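Local atomic coordinates of thiamine-binding periplasmic protein (Escherichia coli, PDB entry 2QRY), a protein that binds thiamine, thiamine phosphate and thiamine diphosphate with high affinity in the periplasm and serves the ThiBPQ ABC transporter in thiamine import. Residues 243-248 with 303-308. Numbering follows the deposited sequence.
With TPS (thiamin phosphate), chain E.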
ATOM      1  N   HIS A 243      -6.246  10.791  -8.106  1.00 20.93           N
ATOM      2  CA  HIS A 243      -5.740   9.982  -7.001  1.00 20.64           C
ATOM      3  C   HIS A 243      -4.264   9.601  -7.100  1.00 21.33           C
ATOM      4  O   HIS A 243      -3.707   9.473  -8.197  1.00 20.69           O
ATOM      5  CB  HIS A 243      -6.601   8.729  -6.870  1.00 20.42           C
ATOM      6  CG  HIS A 243      -8.030   9.028  -6.539  1.00 22.05           C
ATOM      7  ND1 HIS A 243      -8.628   8.608  -5.369  1.00 21.23           N
ATOM      8  CD2 HIS A 243      -8.961   9.763  -7.193  1.00 20.66           C
ATOM      9  CE1 HIS A 243      -9.863   9.076  -5.316  1.00 20.23           C
ATOM     10  NE2 HIS A 243     -10.090   9.780  -6.409  1.00 21.02           N
ATOM     11  N   TYR A 244      -3.641   9.424  -5.937  1.00 20.40           N
ATOM     12  CA  TYR A 244      -2.230   9.076  -5.861  1.00 21.01           C
ATOM     13  C   TYR A 244      -2.016   7.593  -6.115  1.00 20.81           C
ATOM     14  O   TYR A 244      -2.721   6.748  -5.570  1.00 19.99           O
ATOM     15  CB  TYR A 244      -1.660   9.469  -4.493  1.00 20.77           C
ATOM     16  CG  TYR A 244      -0.155   9.603  -4.492  1.00 20.03           C
ATOM     17  CD1 TYR A 244       0.667   8.474  -4.568  1.00 20.86           C
ATOM     18  CD2 TYR A 244       0.455  10.862  -4.446  1.00 19.35           C
ATOM     19  CE1 TYR A 244       2.065   8.595  -4.597  1.00 19.85           C
ATOM     20  CE2 TYR A 244       1.845  10.994  -4.473  1.00 18.06           C
ATOM     21  CZ  TYR A 244       2.643   9.856  -4.548  1.00 19.20           C
ATOM     22  OH  TYR A 244       4.014   9.973  -4.567  1.00 20.63           O
ATOM     23  N   LEU A 245      -1.025   7.289  -6.946  1.00 20.64           N
ATOM     24  CA  LEU A 245      -0.725   5.914  -7.315  1.00 20.91           C
ATOM     25  C   LEU A 245       0.267   5.214  -6.414  1.00 22.02           C
ATOM     26  O   LEU A 245       1.287   5.790  -6.020  1.00 22.40           O
ATOM     27  CB  LEU A 245      -0.190   5.865  -8.750  1.00 21.27           C
ATOM     28  CG  LEU A 245       0.445   4.547  -9.215  1.00 22.60           C
ATOM     29  CD1 LEU A 245      -0.614   3.465  -9.378  1.00 21.96           C
ATOM     30  CD2 LEU A 245       1.153   4.785 -10.546  1.00 24.80           C
ATOM     31  N   GLN A 246      -0.035   3.959  -6.095  1.00 22.07           N
ATOM     32  CA  GLN A 246       0.860   3.152  -5.289  1.00 21.01           C
ATOM     33  C   GLN A 246       1.212   1.880  -6.047  1.00 21.91           C
ATOM     34  O   GLN A 246       0.340   1.199  -6.590  1.00 22.24           O
ATOM     35  CB  GLN A 246       0.242   2.750  -3.942  1.00 20.18           C
ATOM     36  CG  GLN A 246       1.205   1.894  -3.114  1.00 20.26           C
ATOM     37  CD  GLN A 246       0.577   1.263  -1.882  1.00 23.50           C
ATOM     38  OE1 GLN A 246      -0.402   0.516  -1.976  1.00 23.95           O
ATOM     39  NE2 GLN A 246       1.150   1.548  -0.717  1.00 21.09           N
ATOM     40  N   VAL A 247       2.501   1.575  -6.085  1.00 21.99           N
ATOM     41  CA  VAL A 247       2.984   0.364  -6.712  1.00 22.68           C
ATOM     42  C   VAL A 247       3.781  -0.293  -5.604  1.00 23.44           C
ATOM     43  O   VAL A 247       4.833   0.206  -5.216  1.00 24.66           O
ATOM     44  CB  VAL A 247       3.926   0.646  -7.905  1.00 23.28           C
ATOM     45  CG1 VAL A 247       4.462  -0.662  -8.449  1.00 20.43           C
ATOM     46  CG2 VAL A 247       3.188   1.415  -8.995  1.00 21.67           C
ATOM     47  N   GLU A 248       3.272  -1.397  -5.072  1.00 23.97           N
ATOM     48  CA  GLU A 248       3.979  -2.091  -4.003  1.00 23.78           C
ATOM     49  C   GLU A 248       5.107  -2.896  -4.617  1.00 22.80           C
ATOM     50  O   GLU A 248       4.984  -3.394  -5.731  1.00 22.84           O
ATOM     51  CB  GLU A 248       3.028  -3.011  -3.238  1.00 22.40           C
ATOM     52  CG  GLU A 248       1.798  -2.307  -2.714  1.00 20.93           C
ATOM     53  CD  GLU A 248       1.082  -3.116  -1.659  1.00 21.19           C
ATOM     54  OE1 GLU A 248       1.391  -2.933  -0.457  1.00 22.18           O
ATOM     55  OE2 GLU A 248       0.223  -3.945  -2.035  1.00 21.13           O
ATOM     56  N   ALA A 303      -9.486   8.880 -13.230  1.00 31.63           N
ATOM     57  CA  ALA A 303      -8.989   9.400 -14.498  1.00 33.44           C
ATOM     58  C   ALA A 303      -7.540   9.846 -14.348  1.00 33.58           C
ATOM     59  O   ALA A 303      -6.628   9.236 -14.904  1.00 33.44           O
ATOM     60  CB  ALA A 303      -9.844  10.573 -14.951  1.00 33.82           C
ATOM     61  N   THR A 304      -7.353  10.916 -13.584  1.00 34.22           N
ATOM     62  CA  THR A 304      -6.044  11.493 -13.328  1.00 34.29           C
ATOM     63  C   THR A 304      -5.296  10.769 -12.210  1.00 35.38           C
ATOM     64  O   THR A 304      -5.844  10.529 -11.133  1.00 34.78           O
ATOM     65  CB  THR A 304      -6.176  12.978 -12.944  1.00 33.84           C
ATOM     66  OG1 THR A 304      -6.679  13.720 -14.062  1.00 33.99           O
ATOM     67  CG2 THR A 304      -4.830  13.541 -12.513  1.00 33.37           C
ATOM     68  N   THR A 305      -4.042  10.426 -12.484  1.00 35.92           N
ATOM     69  CA  THR A 305      -3.183   9.750 -11.522  1.00 36.91           C
ATOM     70  C   THR A 305      -2.115  10.730 -11.030  1.00 35.55           C
ATOM     71  O   THR A 305      -1.558  11.491 -11.816  1.00 35.80           O
ATOM     72  CB  THR A 305      -2.502   8.524 -12.167  1.00 39.29           C
ATOM     73  OG1 THR A 305      -3.448   7.450 -12.260  1.00 41.46           O
ATOM     74  CG2 THR A 305      -1.298   8.079 -11.352  1.00 39.89           C
ATOM     75  N   LEU A 306      -1.843  10.713  -9.727  1.00 33.70           N
ATOM     76  CA  LEU A 306      -0.856  11.610  -9.130  1.00 31.23           C
ATOM     77  C   LEU A 306       0.283  10.827  -8.495  1.00 31.22           C
ATOM     78  O   LEU A 306       0.052   9.823  -7.816  1.00 31.03           O
ATOM     79  CB  LEU A 306      -1.512  12.478  -8.057  1.00 31.01           C
ATOM     80  CG  LEU A 306      -2.656  13.397  -8.481  1.00 30.65           C
ATOM     81  CD1 LEU A 306      -3.304  13.987  -7.249  1.00 28.50           C
ATOM     82  CD2 LEU A 306      -2.129  14.495  -9.401  1.00 31.73           C
ATOM     83  N   GLU A 307       1.510  11.305  -8.697  1.00 30.00           N
ATOM     84  CA  GLU A 307       2.684  10.641  -8.149  1.00 28.67           C
ATOM     85  C   GLU A 307       3.922  11.542  -8.094  1.00 28.08           C
ATOM     86  O   GLU A 307       4.145  12.372  -8.979  1.00 26.75           O
ATOM     87  CB  GLU A 307       2.991   9.393  -8.988  1.00 29.14           C
ATOM     88  CG  GLU A 307       4.241   8.622  -8.585  1.00 32.13           C
ATOM     89  CD  GLU A 307       4.555   7.477  -9.545  1.00 33.51           C
ATOM     90  OE1 GLU A 307       4.582   7.718 -10.767  1.00 36.06           O
ATOM     91  OE2 GLU A 307       4.780   6.334  -9.086  1.00 35.73           O
ATOM     92  N   PHE A 308       4.704  11.388  -7.025  1.00 26.84           N
ATOM     93  CA  PHE A 308       5.957  12.120  -6.863  1.00 22.99           C
ATOM     94  C   PHE A 308       7.010  11.116  -7.281  1.00 23.28           C
ATOM     95  O   PHE A 308       6.751   9.916  -7.266  1.00 22.51           O
ATOM     96  CB  PHE A 308       6.222  12.482  -5.404  1.00 20.64           C
ATOM     97  CG  PHE A 308       5.510  13.702  -4.939  1.00 19.07           C
ATOM     98  CD1 PHE A 308       4.487  13.606  -3.995  1.00 17.23           C
ATOM     99  CD2 PHE A 308       5.864  14.956  -5.429  1.00 16.63           C
ATOM    100  CE1 PHE A 308       3.826  14.746  -3.545  1.00 16.16           C
ATOM    101  CE2 PHE A 308       5.211  16.107  -4.985  1.00 14.71           C
ATOM    102  CZ  PHE A 308       4.190  16.002  -4.041  1.00 16.27           C
TER
HETATM  103  CM2 TPS E 400     -10.675  -4.451   1.923  1.00 16.66           C
HETATM  104  N3  TPS E 400      -4.291  -2.994   1.352  1.00 21.75           N
HETATM  105  C2  TPS E 400      -4.784  -2.809   2.560  1.00 22.35           C
HETATM  106  S1  TPS E 400      -3.462  -2.171   3.464  1.00 22.37           S
HETATM  107  C5  TPS E 400      -2.262  -2.167   2.163  1.00 21.14           C
HETATM  108  C4  TPS E 400      -2.988  -2.676   1.108  1.00 21.84           C
HETATM  109  CM4 TPS E 400      -2.344  -2.857  -0.262  1.00 22.85           C
HETATM  110  C6  TPS E 400      -0.852  -1.690   2.324  1.00 23.99           C
HETATM  111  C7  TPS E 400      -0.817  -1.393   3.823  1.00 25.37           C
HETATM  112  O7  TPS E 400       0.417  -0.858   4.285  1.00 31.10           O
HETATM  113  N1A TPS E 400      -8.916  -3.128   0.823  1.00 18.69           N
HETATM  114  C2A TPS E 400      -9.241  -4.236   1.496  1.00 18.59           C
HETATM  115  N3A TPS E 400      -8.321  -5.150   1.797  1.00 15.76           N
HETATM  116  C4A TPS E 400      -7.029  -4.994   1.436  1.00 17.52           C
HETATM  117  N4A TPS E 400      -6.095  -5.959   1.768  1.00 17.56           N
HETATM  118  C5A TPS E 400      -6.642  -3.820   0.715  1.00 19.40           C
HETATM  119  C6A TPS E 400      -7.656  -2.892   0.425  1.00 19.13           C
HETATM  120  C7A TPS E 400      -5.188  -3.546   0.261  1.00 19.07           C
HETATM  121  P1  TPS E 400       0.247  -0.628   5.875  1.00 24.68           P
HETATM  122  O1  TPS E 400      -1.001   0.261   6.139  1.00 27.25           O
HETATM  123  O2  TPS E 400       1.555  -0.000   6.510  1.00 31.77           O
HETATM  124  O3  TPS E 400       0.005  -2.001   6.538  1.00 24.66           O
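Y244 lies alongside the chain of 306-308 and touches it over most of its length. With CG anti to the backbone N (chi1 -160°), the ring lies beside its own carbonyl carbon and reaches along 306-308. CB comes within 3.8 Å of L306 O. The same oxygen sits over one ring face near the rim, 3.3 Å from CG, and also meets CD1 and CD2. Further out, E307 CA lies over that face above CE1 and CZ, a CH-pi contact 4.0 Å from the ring centroid. CE2 meets F308 CD1 at the ring edge, and the two side chains cross at about a right angle. CZ nears F308 N, and OH accepts a hydrogen bond from it (2.9 Å, N-H...O angle 162°). The hydroxyl is also hydrogen-bonded to N88. A phenylalanine here would probably leave F308 N and N88 without this shared partner.

The backbones form a short parallel beta ladder, H243 beside T305 and Y244 beside L306. It adds strand 305-306 to strand 243-252 of the periplasmic solute-binding protein fold. H243 N donates a hydrogen bond to T304 O, L306 N to H243 O (2.7 Å), and L245 N to L306 O, the oxygen over the Y244 ring. L245 CB packs on T305 CG2 at 3.6 Å. Strand 243-252 runs on to the ligand pocket, where E248 OE2 approaches CM4 of thiamin phosphate at 3.3 Å.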